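Local coordinates for protein salt-tolerant glutaminase (Micrococcus luteus, PDB 3AGD) that probably hydrolyses L-glutamine to L-glutamate and ammonium, at residues A[3-17]-A[39-53]. Sequence-based numbering, arbitrary orientation.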
loop_
_atom_site.group_PDB
_atom_site.type_symbol
_atom_site.label_atom_id
_atom_site.label_comp_id
_atom_site.label_asym_id
_atom_site.label_seq_id
_atom_site.Cartn_x
_atom_site.Cartn_y
_atom_site.Cartn_z
ATOM N N HIS A 3 8.672 -24.117 11.696
ATOM C CA HIS A 3 8.635 -22.874 10.938
ATOM C C HIS A 3 9.556 -21.866 11.615
ATOM O O HIS A 3 9.485 -21.667 12.823
ATOM C CB HIS A 3 7.205 -22.343 10.900
ATOM C CG HIS A 3 6.932 -21.426 9.751
ATOM N ND1 HIS A 3 7.558 -20.208 9.606
ATOM C CD2 HIS A 3 6.116 -21.562 8.680
ATOM C CE1 HIS A 3 7.139 -19.632 8.493
ATOM N NE2 HIS A 3 6.263 -20.434 7.913
ATOM N N PRO A 4 10.443 -21.220 10.847
ATOM C CA PRO A 4 11.355 -20.242 11.450
ATOM C C PRO A 4 10.733 -18.947 11.989
ATOM O O PRO A 4 11.266 -18.350 12.925
ATOM C CB PRO A 4 12.372 -19.983 10.335
ATOM C CG PRO A 4 11.587 -20.207 9.098
ATOM C CD PRO A 4 10.767 -21.434 9.427
ATOM N N ILE A 5 9.612 -18.514 11.419
ATOM C CA ILE A 5 8.987 -17.274 11.874
ATOM C C ILE A 5 8.632 -17.265 13.363
ATOM O O ILE A 5 8.830 -16.259 14.040
ATOM C CB ILE A 5 7.750 -16.922 11.012
ATOM C CG1 ILE A 5 8.218 -16.548 9.601
ATOM C CG2 ILE A 5 6.986 -15.739 11.622
ATOM C CD1 ILE A 5 7.113 -16.165 8.660
ATOM N N PRO A 6 8.100 -18.381 13.893
ATOM C CA PRO A 6 7.759 -18.407 15.319
ATOM C C PRO A 6 9.026 -18.279 16.170
ATOM O O PRO A 6 8.999 -17.712 17.263
ATOM C CB PRO A 6 7.089 -19.768 15.487
ATOM C CG PRO A 6 6.427 -19.970 14.166
ATOM C CD PRO A 6 7.511 -19.539 13.199
ATOM N N ASP A 7 10.132 -18.819 15.658
ATOM C CA ASP A 7 11.415 -18.754 16.352
ATOM C C ASP A 7 11.911 -17.313 16.341
ATOM O O ASP A 7 12.478 -16.828 17.322
ATOM C CB ASP A 7 12.432 -19.672 15.672
ATOM C CG ASP A 7 12.180 -21.143 15.968
ATOM O OD1 ASP A 7 12.842 -21.998 15.342
ATOM O OD2 ASP A 7 11.326 -21.444 16.830
ATOM N N TYR A 8 11.697 -16.635 15.218
ATOM C CA TYR A 8 12.085 -15.239 15.093
ATOM C C TYR A 8 11.349 -14.436 16.163
ATOM O O TYR A 8 11.943 -13.628 16.876
ATOM C CB TYR A 8 11.700 -14.690 13.721
ATOM C CG TYR A 8 11.697 -13.180 13.690
ATOM C CD1 TYR A 8 12.882 -12.464 13.538
ATOM C CD2 TYR A 8 10.518 -12.466 13.904
ATOM C CE1 TYR A 8 12.894 -11.074 13.606
ATOM C CE2 TYR A 8 10.519 -11.078 13.975
ATOM C CZ TYR A 8 11.710 -10.389 13.829
ATOM O OH TYR A 8 11.719 -9.019 13.938
ATOM N N LEU A 9 10.042 -14.659 16.257
ATOM C CA LEU A 9 9.218 -13.956 17.232
ATOM C C LEU A 9 9.680 -14.255 18.653
ATOM O O LEU A 9 9.789 -13.348 19.481
ATOM C CB LEU A 9 7.744 -14.345 17.065
ATOM C CG LEU A 9 7.087 -13.919 15.742
ATOM C CD1 LEU A 9 5.640 -14.371 15.721
ATOM C CD2 LEU A 9 7.175 -12.408 15.576
ATOM N N ALA A 10 9.955 -15.529 18.928
ATOM C CA ALA A 10 10.413 -15.943 20.248
ATOM C C ALA A 10 11.685 -15.189 20.616
ATOM O O ALA A 10 11.848 -14.755 21.757
ATOM C CB ALA A 10 10.665 -17.451 20.270
ATOM N N SER A 11 12.583 -15.031 19.646
ATOM C CA SER A 11 13.837 -14.315 19.868
ATOM C C SER A 11 13.564 -12.833 20.081
ATOM O O SER A 11 14.179 -12.190 20.931
ATOM C CB SER A 11 14.772 -14.481 18.668
ATOM O OG SER A 11 15.039 -15.846 18.419
ATOM N N LEU A 12 12.641 -12.290 19.297
ATOM C CA LEU A 12 12.290 -10.882 19.413
ATOM C C LEU A 12 11.732 -10.606 20.805
ATOM O O LEU A 12 12.083 -9.613 21.438
ATOM C CB LEU A 12 11.256 -10.506 18.354
ATOM C CG LEU A 12 10.990 -9.003 18.256
ATOM C CD1 LEU A 12 12.292 -8.291 17.899
ATOM C CD2 LEU A 12 9.922 -8.730 17.215
ATOM N N VAL A 13 10.863 -11.492 21.280
ATOM C CA VAL A 13 10.273 -11.340 22.604
ATOM C C VAL A 13 11.363 -11.387 23.671
ATOM O O VAL A 13 11.390 -10.559 24.582
ATOM C CB VAL A 13 9.243 -12.453 22.882
ATOM C CG1 VAL A 13 8.771 -12.385 24.329
ATOM C CG2 VAL A 13 8.063 -12.303 21.936
ATOM N N THR A 14 12.269 -12.355 23.550
ATOM C CA THR A 14 13.366 -12.497 24.505
ATOM C C THR A 14 14.252 -11.259 24.517
ATOM O O THR A 14 14.641 -10.773 25.579
ATOM C CB THR A 14 14.249 -13.719 24.177
ATOM O OG1 THR A 14 13.489 -14.918 24.351
ATOM C CG2 THR A 14 15.472 -13.760 25.094
ATOM N N GLU A 15 14.572 -10.755 23.331
ATOM C CA GLU A 15 15.420 -9.578 23.215
ATOM C C GLU A 15 14.754 -8.325 23.781
ATOM O O GLU A 15 15.212 -7.765 24.780
ATOM C CB GLU A 15 15.796 -9.325 21.757
ATOM C CG GLU A 15 16.909 -8.303 21.613
ATOM C CD GLU A 15 17.159 -7.888 20.178
ATOM O OE1 GLU A 15 17.072 -8.747 19.274
ATOM O OE2 GLU A 15 17.459 -6.698 19.957
ATOM N N LEU A 16 13.677 -7.885 23.139
ATOM C CA LEU A 16 12.972 -6.691 23.587
ATOM C C LEU A 16 12.503 -6.834 25.024
ATOM O O LEU A 16 12.366 -5.842 25.742
ATOM C CB LEU A 16 11.777 -6.400 22.676
ATOM C CG LEU A 16 12.113 -6.118 21.208
ATOM C CD1 LEU A 16 10.862 -5.633 20.478
ATOM C CD2 LEU A 16 13.223 -5.076 21.119
ATOM N N GLY A 17 12.266 -8.073 25.442
ATOM C CA GLY A 17 11.812 -8.324 26.798
ATOM C C GLY A 17 12.881 -8.158 27.866
ATOM O O GLY A 17 12.610 -8.355 29.051
ATOM N N PHE A 39 4.486 -10.152 27.839
ATOM C CA PHE A 39 4.872 -9.727 26.498
ATOM C C PHE A 39 4.582 -10.830 25.479
ATOM O O PHE A 39 5.224 -11.880 25.483
ATOM C CB PHE A 39 6.367 -9.381 26.503
ATOM C CG PHE A 39 6.869 -8.740 25.231
ATOM C CD1 PHE A 39 5.990 -8.212 24.292
ATOM C CD2 PHE A 39 8.237 -8.634 24.995
ATOM C CE1 PHE A 39 6.464 -7.589 23.140
ATOM C CE2 PHE A 39 8.722 -8.010 23.843
ATOM C CZ PHE A 39 7.831 -7.486 22.914
ATOM N N GLY A 40 3.606 -10.585 24.612
ATOM C CA GLY A 40 3.249 -11.565 23.605
ATOM C C GLY A 40 3.105 -10.958 22.224
ATOM O O GLY A 40 2.871 -9.754 22.082
ATOM N N ILE A 41 3.236 -11.795 21.201
ATOM C CA ILE A 41 3.134 -11.340 19.825
ATOM C C ILE A 41 2.596 -12.456 18.932
ATOM O O ILE A 41 2.850 -13.633 19.177
ATOM C CB ILE A 41 4.515 -10.893 19.307
ATOM C CG1 ILE A 41 4.380 -10.260 17.924
ATOM C CG2 ILE A 41 5.454 -12.090 19.253
ATOM C CD1 ILE A 41 5.610 -9.487 17.515
ATOM N N ALA A 42 1.855 -12.082 17.894
ATOM C CA ALA A 42 1.291 -13.064 16.979
ATOM C C ALA A 42 1.094 -12.473 15.594
ATOM O O ALA A 42 0.745 -11.296 15.450
ATOM C CB ALA A 42 -0.045 -13.573 17.515
ATOM N N LEU A 43 1.324 -13.295 14.577
ATOM C CA LEU A 43 1.153 -12.876 13.196
ATOM C C LEU A 43 0.179 -13.834 12.534
ATOM O O LEU A 43 0.339 -15.045 12.635
ATOM C CB LEU A 43 2.483 -12.921 12.441
ATOM C CG LEU A 43 3.675 -12.106 12.953
ATOM C CD1 LEU A 43 4.834 -12.261 11.976
ATOM C CD2 LEU A 43 3.297 -10.645 13.095
ATOM N N ALA A 44 -0.837 -13.286 11.874
ATOM C CA ALA A 44 -1.828 -14.091 11.170
ATOM C C ALA A 44 -1.660 -13.768 9.698
ATOM O O ALA A 44 -1.792 -12.616 9.292
ATOM C CB ALA A 44 -3.229 -13.736 11.632
ATOM N N THR A 45 -1.360 -14.791 8.906
ATOM C CA THR A 45 -1.135 -14.637 7.475
ATOM C C THR A 45 -2.369 -14.950 6.636
ATOM O O THR A 45 -3.337 -15.535 7.126
ATOM C CB THR A 45 -0.012 -15.570 7.012
ATOM O OG1 THR A 45 -0.380 -16.924 7.298
ATOM C CG2 THR A 45 1.282 -15.244 7.733
ATOM N N PRO A 46 -2.352 -14.559 5.353
ATOM C CA PRO A 46 -3.501 -14.834 4.485
ATOM C C PRO A 46 -3.600 -16.339 4.231
ATOM O O PRO A 46 -4.684 -16.877 4.027
ATOM C CB PRO A 46 -3.170 -14.057 3.212
ATOM C CG PRO A 46 -2.288 -12.946 3.704
ATOM C CD PRO A 46 -1.398 -13.661 4.684
ATOM N N THR A 47 -2.454 -17.011 4.256
ATOM C CA THR A 47 -2.408 -18.449 4.033
ATOM C C THR A 47 -3.278 -19.177 5.058
ATOM O O THR A 47 -3.881 -20.208 4.757
ATOM C CB THR A 47 -0.957 -18.981 4.126
ATOM O OG1 THR A 47 -0.413 -18.682 5.417
ATOM C CG2 THR A 47 -0.084 -18.334 3.060
ATOM N N GLY A 48 -3.352 -18.627 6.264
ATOM C CA GLY A 48 -4.154 -19.243 7.302
ATOM C C GLY A 48 -3.277 -19.744 8.426
ATOM O O GLY A 48 -3.651 -20.655 9.167
ATOM N N ARG A 49 -2.098 -19.147 8.545
ATOM C CA ARG A 49 -1.153 -19.525 9.580
ATOM C C ARG A 49 -1.156 -18.498 10.698
ATOM O O ARG A 49 -1.484 -17.330 10.490
ATOM C CB ARG A 49 0.259 -19.648 8.998
ATOM C CG ARG A 49 0.367 -20.659 7.871
ATOM C CD ARG A 49 -0.210 -22.011 8.279
ATOM N NE ARG A 49 -0.328 -22.913 7.138
ATOM C CZ ARG A 49 0.680 -23.606 6.617
ATOM N NH1 ARG A 49 1.896 -23.514 7.140
ATOM N NH2 ARG A 49 0.471 -24.377 5.559
ATOM N N LEU A 50 -0.783 -18.952 11.887
ATOM C CA LEU A 50 -0.736 -18.104 13.061
ATOM C C LEU A 50 0.587 -18.358 13.782
ATOM O O LEU A 50 0.716 -19.307 14.555
ATOM C CB LEU A 50 -1.919 -18.435 13.972
ATOM C CG LEU A 50 -2.178 -17.553 15.191
ATOM C CD1 LEU A 50 -2.383 -16.107 14.760
ATOM C CD2 LEU A 50 -3.409 -18.069 15.925
ATOM N N HIS A 51 1.577 -17.517 13.505
ATOM C CA HIS A 51 2.886 -17.650 14.129
ATOM C C HIS A 51 2.914 -16.750 15.360
ATOM O O HIS A 51 2.658 -15.551 15.255
ATOM C CB HIS A 51 3.987 -17.219 13.150
ATOM C CG HIS A 51 3.868 -17.840 11.790
ATOM N ND1 HIS A 51 3.799 -19.202 11.595
ATOM C CD2 HIS A 51 3.814 -17.282 10.556
ATOM C CE1 HIS A 51 3.706 -19.457 10.301
ATOM N NE2 HIS A 51 3.714 -18.309 9.649
ATOM N N CYS A 52 3.222 -17.318 16.523
ATOM C CA CYS A 52 3.262 -16.518 17.742
ATOM C C CYS A 52 4.366 -16.906 18.702
ATOM O O CYS A 52 5.049 -17.907 18.512
ATOM C CB CYS A 52 1.927 -16.595 18.486
ATOM S SG CYS A 52 0.654 -17.546 17.671
ATOM N N ALA A 53 4.516 -16.099 19.747
ATOM C CA ALA A 53 5.524 -16.319 20.778
ATOM C C ALA A 53 5.172 -15.489 22.008
ATOM O O ALA A 53 4.429 -14.509 21.910
ATOM C CB ALA A 53 6.901 -15.924 20.258
HETATM O O HOH W 1 7.345 -19.261 19.510
#
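A water bridges Pro6 and Cys52 across the contact, giving one proton to Cys52 O at 2.8 Å and the other, more loosely, to Pro6 O. No direct hydrogen bond joins helix 4-16 to the hairpin of strands 40-44 and 50-53; the rest is ring and apolar packing. At the start of the helix His3 and Ile5 lie over the same face of the His51 ring. His51 CE1 sits over the centre of the His3 ring, 3.6 Å from His3 CD2, with the two planes tilted by 38°, so the rings meet obliquely. His3 is also the N-cap: with CG anti to its backbone N (chi1 -157°), ND1 takes the N-H of Ile5 in the ring plane at 3.2 Å, which fixes how the imidazole is turned. Ile5 CB makes a CH-pi contact over a face of His51, toward the rim, and Ile5 CG2 touches His51 CB. The far end of His51, NE2, hydrogen-bonds Glu341 of the second subunit, so this corner also meets that subunit. One turn on, Leu9 splits its two methyls: CD1 lies against His51 O (3.2 Å) and Cys52 CA, while CD2 meets Ile41 CD1 at 3.8 Å. Ala53 CB presses on the helix backbone, 3.4 Å from Ala10 N, where the small residues allow close approach. Val13 forks too, CG2 against Ile41 CG2 (3.7 Å) and CG1 beside Phe39 CD2. The Phe39 ring ends the row, meeting Leu16 CB at its edge, 3.6 Å from CE2. Helix 289-301 flanks Leu12 and Leu16. Helix 4-16 packed on one face of the antiparallel sheet, with helix 201-212 on the other, is consistent with the beta-lactamase-like fold of glutaminases.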